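PDB 7DLA: nucleoside permease NupG from Escherichia coli K-12, which imports a broad range of purine and pyrimidine nucleosides across the bacterial inner membrane, driven by the proton motive force. Local coordinates for residues Glu264-Ile268 with Cys320-Phe324; Ile280-Met284 with Ser328-Phe332; Ile288-Ile292 with Ser391-Ala395. The protein carries 1 engineered substitution. All blocks are in the same frame, centred on the assembly; numbering follows the deposited sequence.

Contact 1. Residues Glu264-Ile268 with Cys320-Phe324; sequences ETLFI and CAFAF. Engineered in segment 320-324: A323 (natural residue Asp).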
loop_
_atom_site.group_PDB
_atom_site.type_symbol
_atom_site.label_atom_id
_atom_site.label_comp_id
_atom_site.label_asym_id
_atom_site.label_seq_id
_atom_site.Cartn_x
_atom_site.Cartn_y
_atom_site.Cartn_z
ATOM N N GLU A 264 4.867 10.314 -4.655
ATOM C CA GLU A 264 5.540 9.306 -3.846
ATOM C C GLU A 264 6.793 8.794 -4.538
ATOM O O GLU A 264 7.829 8.615 -3.899
ATOM C CB GLU A 264 4.609 8.139 -3.574
ATOM C CG GLU A 264 5.356 6.903 -3.135
ATOM C CD GLU A 264 4.426 5.751 -2.863
ATOM O OE1 GLU A 264 3.198 5.894 -3.118
ATOM O OE2 GLU A 264 4.920 4.730 -2.332
ATOM N N THR A 265 6.710 8.521 -5.844
ATOM C CA THR A 265 7.897 8.065 -6.568
ATOM C C THR A 265 8.987 9.129 -6.534
ATOM O O THR A 265 10.143 8.851 -6.162
ATOM C CB THR A 265 7.541 7.689 -8.019
ATOM O OG1 THR A 265 6.591 6.613 -8.054
ATOM C CG2 THR A 265 8.787 7.277 -8.793
ATOM N N LEU A 266 8.634 10.368 -6.893
ATOM C CA LEU A 266 9.666 11.409 -6.921
ATOM C C LEU A 266 10.264 11.660 -5.532
ATOM O O LEU A 266 11.475 11.889 -5.377
ATOM C CB LEU A 266 9.095 12.700 -7.474
ATOM C CG LEU A 266 8.479 12.593 -8.845
ATOM C CD1 LEU A 266 7.885 13.945 -9.171
ATOM C CD2 LEU A 266 9.536 12.234 -9.824
ATOM N N PHE A 267 9.435 11.605 -4.502
ATOM C CA PHE A 267 9.933 11.885 -3.176
ATOM C C PHE A 267 10.780 10.732 -2.654
ATOM O O PHE A 267 11.760 10.966 -1.931
ATOM C CB PHE A 267 8.747 12.191 -2.263
ATOM C CG PHE A 267 8.485 13.660 -2.089
ATOM C CD1 PHE A 267 9.238 14.423 -1.214
ATOM C CD2 PHE A 267 7.499 14.281 -2.804
ATOM C CE1 PHE A 267 8.994 15.786 -1.062
ATOM C CE2 PHE A 267 7.249 15.640 -2.653
ATOM C CZ PHE A 267 7.988 16.388 -1.790
ATOM N N ILE A 268 10.425 9.487 -2.991
ATOM C CA ILE A 268 11.304 8.360 -2.678
ATOM C C ILE A 268 12.684 8.618 -3.256
ATOM O O ILE A 268 13.707 8.288 -2.643
ATOM C CB ILE A 268 10.725 7.033 -3.211
ATOM C CG1 ILE A 268 9.651 6.470 -2.285
ATOM C CG2 ILE A 268 11.837 6.002 -3.384
ATOM C CD1 ILE A 268 8.822 5.322 -2.878
ATOM N N CYS A 320 5.878 12.742 0.050
ATOM C CA CYS A 320 6.712 12.847 1.234
ATOM C C CYS A 320 6.067 12.127 2.415
ATOM O O CYS A 320 6.652 11.202 2.983
ATOM C CB CYS A 320 6.958 14.322 1.529
ATOM S SG CYS A 320 7.297 14.640 3.205
ATOM N N ALA A 321 4.828 12.503 2.766
ATOM C CA ALA A 321 4.163 11.899 3.923
ATOM C C ALA A 321 4.268 10.372 3.945
ATOM O O ALA A 321 4.552 9.782 4.989
ATOM C CB ALA A 321 2.696 12.321 3.956
ATOM N N PHE A 322 4.057 9.715 2.801
ATOM C CA PHE A 322 4.003 8.252 2.730
ATOM C C PHE A 322 5.387 7.613 2.609
ATOM O O PHE A 322 5.637 6.565 3.217
ATOM C CB PHE A 322 3.078 7.811 1.569
ATOM C CG PHE A 322 2.816 6.310 1.508
ATOM C CD1 PHE A 322 3.800 5.413 1.102
ATOM C CD2 PHE A 322 1.620 5.791 1.963
ATOM C CE1 PHE A 322 3.563 4.028 1.082
ATOM C CE2 PHE A 322 1.385 4.413 1.952
ATOM C CZ PHE A 322 2.359 3.532 1.512
ATOM N N ALA A 323 6.301 8.217 1.852
ATOM C CA ALA A 323 7.601 7.589 1.663
ATOM C C ALA A 323 8.515 7.813 2.870
ATOM O O ALA A 323 9.195 6.874 3.334
ATOM C CB ALA A 323 8.244 8.129 0.386
ATOM N N PHE A 324 8.532 9.044 3.385
ATOM C CA PHE A 324 9.560 9.430 4.333
ATOM C C PHE A 324 9.494 8.574 5.586
ATOM O O PHE A 324 10.516 8.050 6.042
ATOM C CB PHE A 324 9.447 10.915 4.678
ATOM C CG PHE A 324 9.970 11.815 3.612
ATOM C CD1 PHE A 324 9.948 11.419 2.283
ATOM C CD2 PHE A 324 10.580 13.016 3.936
ATOM C CE1 PHE A 324 10.479 12.222 1.281
ATOM C CE2 PHE A 324 11.110 13.831 2.940
ATOM C CZ PHE A 324 11.050 13.429 1.608
#
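F267 lays one face of its ring over the N-terminal end of segment 320-324: F267 CG sits 3.5 Å from C320 N, and C320 CB stands 3.8 Å from the ring centroid, only 21° off the ring normal, a CH-pi contact. The sulfur hangs further out, with C320 SG 5.2 Å from the same centroid in an oblique sulfur-aromatic contact. At the ring's edge, F267 CD1 meets F324 CZ at 3.5 Å; the two rings are 5.6 Å apart between centroids with planes at 66°, an oblique aromatic pair. F324 also meets the ring of F274, so the aromatic patch extends along helix 253-299. This is a crossing of the eighth and tenth transmembrane helices in the C-terminal half of a major facilitator superfamily transporter, where the tenth helix is one of those that line the central cavity. The short axes run in the same general direction, cross at -51° and approach to 8.4 Å, so the backbones come close at two places: F267 CA lies 5.5 Å from C320 CA, and I268 CA 5.8 Å from A323 CA. At the second, the methyl of A323, an engineered replacement for the natural Asp, points toward the other helix and touches I268 CG1, with A323 CB 3.4 Å away. That pair is purely apolar here. One turn earlier, E264 reaches out with chi1 and chi2 both t, bringing E264 OE2 to 3.7 Å from F322 CD1, a van der Waals approach of carboxylate to aromatic carbon.

Contact 2. Residues Ile280-Met284 with Ser328-Phe332; sequences IKNVM and SGSVF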
loop_
_atom_site.group_PDB
_atom_site.type_symbol
_atom_site.label_atom_id
_atom_site.label_comp_id
_atom_site.label_asym_id
_atom_site.label_seq_id
_atom_site.Cartn_x
_atom_site.Cartn_y
_atom_site.Cartn_z
ATOM N N ILE A 280 17.724 11.168 10.583
ATOM C CA ILE A 280 16.623 10.209 10.633
ATOM C C ILE A 280 15.394 10.842 11.273
ATOM O O ILE A 280 14.297 10.882 10.690
ATOM C CB ILE A 280 17.053 8.946 11.399
ATOM C CG1 ILE A 280 18.546 8.633 11.184
ATOM C CG2 ILE A 280 16.123 7.778 11.074
ATOM C CD1 ILE A 280 18.965 8.470 9.757
ATOM N N LYS A 281 15.574 11.334 12.499
ATOM C CA LYS A 281 14.465 11.822 13.302
ATOM C C LYS A 281 13.753 12.985 12.614
ATOM O O LYS A 281 12.521 13.010 12.568
ATOM C CB LYS A 281 15.004 12.215 14.676
ATOM C CG LYS A 281 15.390 11.025 15.552
ATOM C CD LYS A 281 15.841 11.465 16.948
ATOM C CE LYS A 281 16.240 10.266 17.800
ATOM N NZ LYS A 281 16.097 10.559 19.230
ATOM N N ASN A 282 14.514 13.940 12.048
ATOM C CA ASN A 282 13.921 15.041 11.284
ATOM C C ASN A 282 13.161 14.561 10.063
ATOM O O ASN A 282 12.093 15.107 9.743
ATOM C CB ASN A 282 14.968 16.069 10.848
ATOM C CG ASN A 282 15.498 16.889 12.001
ATOM O OD1 ASN A 282 14.835 17.020 13.038
ATOM N ND2 ASN A 282 16.702 17.430 11.843
ATOM N N VAL A 283 13.676 13.562 9.348
ATOM C CA VAL A 283 12.920 13.149 8.170
ATOM C C VAL A 283 11.598 12.502 8.585
ATOM O O VAL A 283 10.537 12.786 8.001
ATOM C CB VAL A 283 13.784 12.247 7.275
ATOM C CG1 VAL A 283 12.926 11.287 6.496
ATOM C CG2 VAL A 283 14.611 13.124 6.332
ATOM N N MET A 284 11.632 11.674 9.638
ATOM C CA MET A 284 10.399 11.114 10.193
ATOM C C MET A 284 9.438 12.209 10.669
ATOM O O MET A 284 8.208 12.083 10.535
ATOM C CB MET A 284 10.737 10.151 11.335
ATOM C CG MET A 284 10.698 8.655 10.959
ATOM S SD MET A 284 10.925 7.536 12.382
ATOM C CE MET A 284 12.418 8.249 13.086
ATOM N N SER A 328 12.852 6.295 6.543
ATOM C CA SER A 328 13.605 6.713 7.733
ATOM C C SER A 328 13.312 5.823 8.927
ATOM O O SER A 328 14.195 5.602 9.752
ATOM C CB SER A 328 13.319 8.165 8.141
ATOM O OG SER A 328 11.960 8.546 7.975
ATOM N N GLY A 329 12.085 5.324 9.059
ATOM C CA GLY A 329 11.795 4.373 10.107
ATOM C C GLY A 329 12.684 3.150 10.049
ATOM O O GLY A 329 13.291 2.783 11.050
ATOM N N SER A 330 12.770 2.493 8.883
ATOM C CA SER A 330 13.563 1.264 8.849
ATOM C C SER A 330 15.055 1.569 9.025
ATOM O O SER A 330 15.784 0.784 9.655
ATOM C CB SER A 330 13.288 0.468 7.568
ATOM O OG SER A 330 13.791 1.133 6.427
ATOM N N VAL A 331 15.520 2.729 8.534
ATOM C CA VAL A 331 16.911 3.126 8.789
ATOM C C VAL A 331 17.156 3.327 10.286
ATOM O O VAL A 331 18.177 2.878 10.829
ATOM C CB VAL A 331 17.286 4.392 7.992
ATOM C CG1 VAL A 331 18.723 4.816 8.307
ATOM C CG2 VAL A 331 17.160 4.154 6.512
ATOM N N PHE A 332 16.243 4.044 10.959
ATOM C CA PHE A 332 16.298 4.244 12.405
ATOM C C PHE A 332 16.373 2.913 13.141
ATOM O O PHE A 332 17.265 2.699 13.964
ATOM C CB PHE A 332 15.066 5.042 12.850
ATOM C CG PHE A 332 14.992 5.294 14.334
ATOM C CD1 PHE A 332 15.749 6.309 14.920
ATOM C CD2 PHE A 332 14.178 4.520 15.149
ATOM C CE1 PHE A 332 15.703 6.535 16.282
ATOM C CE2 PHE A 332 14.124 4.743 16.516
ATOM C CZ PHE A 332 14.891 5.755 17.079
#
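The two helical segments run nearly antiparallel, their axes at 152° and 9.2 Å apart at closest approach. Here the cytoplasmic start of the ninth transmembrane helix meets the part of helix 305-335 beyond the tenth span. Segment 280-284 starts at a kink, where I280 N and K281 N lack a bond to the preceding turn. I280 CA and S328 CA are closest, at 5.5 Å. Around that point I280 CG2 packs 3.2 Å from S328 O and 3.4 Å from F332 CB, while I280 CD1 meets V331 CG1 at 3.9 Å. M284 reaches along the other helix: M284 SD is 4.0 Å from G329 CA, and M284 CE 4.1 Å from F332 CG. F332 also meets the ring of F213. S328 OG nestles against V283 CG1 at 3.3 Å and M284 CG at 3.2 Å, yet its hydrogen bond goes to F324 O, back along its own helix. With that hydroxyl satisfied at home, the helices are held here by apolar packing and close fit.

Contact 3. Residues Ile288-Ile292 with Ser391-Ala395; sequences IVAWI and SVVLA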
loop_
_atom_site.group_PDB
_atom_site.type_symbol
_atom_site.label_atom_id
_atom_site.label_comp_id
_atom_site.label_asym_id
_atom_site.label_seq_id
_atom_site.Cartn_x
_atom_site.Cartn_y
_atom_site.Cartn_z
ATOM N N ILE A 288 5.503 13.055 9.585
ATOM C CA ILE A 288 4.368 13.203 10.488
ATOM C C ILE A 288 3.679 14.554 10.301
ATOM O O ILE A 288 2.453 14.659 10.378
ATOM C CB ILE A 288 4.836 12.996 11.932
ATOM C CG1 ILE A 288 4.804 11.520 12.275
ATOM C CG2 ILE A 288 3.969 13.761 12.877
ATOM C CD1 ILE A 288 5.556 11.229 13.513
ATOM N N VAL A 289 4.447 15.609 10.073
ATOM C CA VAL A 289 3.833 16.911 9.838
ATOM C C VAL A 289 3.118 16.923 8.491
ATOM O O VAL A 289 2.014 17.485 8.351
ATOM C CB VAL A 289 4.902 18.018 9.950
ATOM C CG1 VAL A 289 4.422 19.343 9.349
ATOM C CG2 VAL A 289 5.271 18.196 11.397
ATOM N N ALA A 290 3.716 16.281 7.483
ATOM C CA ALA A 290 3.099 16.255 6.163
ATOM C C ALA A 290 1.723 15.588 6.197
ATOM O O ALA A 290 0.819 16.002 5.468
ATOM C CB ALA A 290 4.032 15.556 5.172
ATOM N N TRP A 291 1.547 14.552 7.028
ATOM C CA TRP A 291 0.222 13.934 7.122
ATOM C C TRP A 291 -0.830 14.925 7.609
ATOM O O TRP A 291 -1.979 14.918 7.131
ATOM C CB TRP A 291 0.242 12.703 8.026
ATOM C CG TRP A 291 0.738 11.475 7.345
ATOM C CD1 TRP A 291 1.909 10.810 7.574
ATOM C CD2 TRP A 291 0.088 10.785 6.262
ATOM N NE1 TRP A 291 2.009 9.723 6.719
ATOM C CE2 TRP A 291 0.907 9.694 5.906
ATOM C CE3 TRP A 291 -1.115 10.981 5.567
ATOM C CZ2 TRP A 291 0.565 8.805 4.883
ATOM C CZ3 TRP A 291 -1.457 10.091 4.543
ATOM C CH2 TRP A 291 -0.620 9.019 4.213
ATOM N N ILE A 292 -0.467 15.765 8.580
ATOM C CA ILE A 292 -1.369 16.828 9.021
ATOM C C ILE A 292 -1.808 17.640 7.821
ATOM O O ILE A 292 -3.009 17.776 7.541
ATOM C CB ILE A 292 -0.683 17.742 10.051
ATOM C CG1 ILE A 292 -0.200 16.950 11.261
ATOM C CG2 ILE A 292 -1.636 18.879 10.459
ATOM C CD1 ILE A 292 0.567 17.798 12.240
ATOM N N SER A 391 -3.420 13.094 13.364
ATOM C CA SER A 391 -2.066 13.397 12.908
ATOM C C SER A 391 -1.349 14.319 13.891
ATOM O O SER A 391 -0.157 14.138 14.160
ATOM C CB SER A 391 -2.097 14.022 11.509
ATOM O OG SER A 391 -2.342 13.047 10.515
ATOM N N VAL A 392 -2.066 15.309 14.432
ATOM C CA VAL A 392 -1.474 16.268 15.365
ATOM C C VAL A 392 -1.077 15.584 16.664
ATOM O O VAL A 392 0.004 15.828 17.214
ATOM C CB VAL A 392 -2.448 17.426 15.637
ATOM C CG1 VAL A 392 -2.175 18.010 17.003
ATOM C CG2 VAL A 392 -2.289 18.495 14.610
ATOM N N VAL A 393 -1.969 14.766 17.204
ATOM C CA VAL A 393 -1.620 14.032 18.415
ATOM C C VAL A 393 -0.344 13.239 18.180
ATOM O O VAL A 393 0.599 13.286 18.982
ATOM C CB VAL A 393 -2.777 13.121 18.855
ATOM C CG1 VAL A 393 -2.345 12.217 20.008
ATOM C CG2 VAL A 393 -4.027 13.949 19.206
ATOM N N LEU A 394 -0.294 12.517 17.055
ATOM C CA LEU A 394 0.919 11.781 16.687
ATOM C C LEU A 394 2.148 12.691 16.612
ATOM O O LEU A 394 3.240 12.307 17.047
ATOM C CB LEU A 394 0.713 11.047 15.361
ATOM C CG LEU A 394 -0.221 9.836 15.400
ATOM C CD1 LEU A 394 -0.164 9.145 14.058
ATOM C CD2 LEU A 394 0.084 8.852 16.550
ATOM N N ALA A 395 1.993 13.893 16.058
ATOM C CA ALA A 395 3.099 14.836 16.011
ATOM C C ALA A 395 3.574 15.169 17.403
ATOM O O ALA A 395 4.783 15.186 17.677
ATOM C CB ALA A 395 2.680 16.116 15.302
#
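Here the ninth and twelfth transmembrane helices of the C-terminal six-helix domain of this MFS transporter pack side by side, antiparallel at 159°, with the short axes 8.7 Å apart. Both isoleucines adopt the mt rotamer, but used differently. I292 leaves its backbone sideways; chi1 in m sets I292 CG1 3.5 Å from S391 CB, and chi2 in t carries I292 CD1 on to V392 CG2 (3.8 Å) and A395 CB (4.1 Å). W291 starts toward the partner, its CB 3.6 Å from S391 OG, then the m value of chi1 swings the indole away, where it meets the ring of F295. S391, also m, directs OG to a hydrogen bond with E223 OE2 on the neighbouring loop, so its CB is what it offers I292. The small S391 and A395 let the backbones close in, with I292 CA 5.2 Å from S391 CA. One turn back, I288 points toward the partner, and its CG2 methyl settles 3.4 Å from A395 CA and 3.6 Å from A395 CB.

Overall arrangement
All three contacts hang on the long helix 253-299. Contacts 1 and 2 join it to helix 305-335 at two levels, while contact 3 brings in helix 380-402. Contact 1 lies nearest the chain centre, about 13 Å from it (centre to centre) against about 19 Å for the others, yet is only partly buried; contacts 2 and 3 are buried. In contact 1 aromatic rings meet each other and a carboxylate takes part; contact 2 sets isoleucine and methionine against valine and phenylalanine, contact 3 is aliphatic, and in each of these two a serine hydroxyl bonds outside the pair. Contacts 1 and 2 touch through F324 CD2 and V283 CG1, 3.9 Å apart.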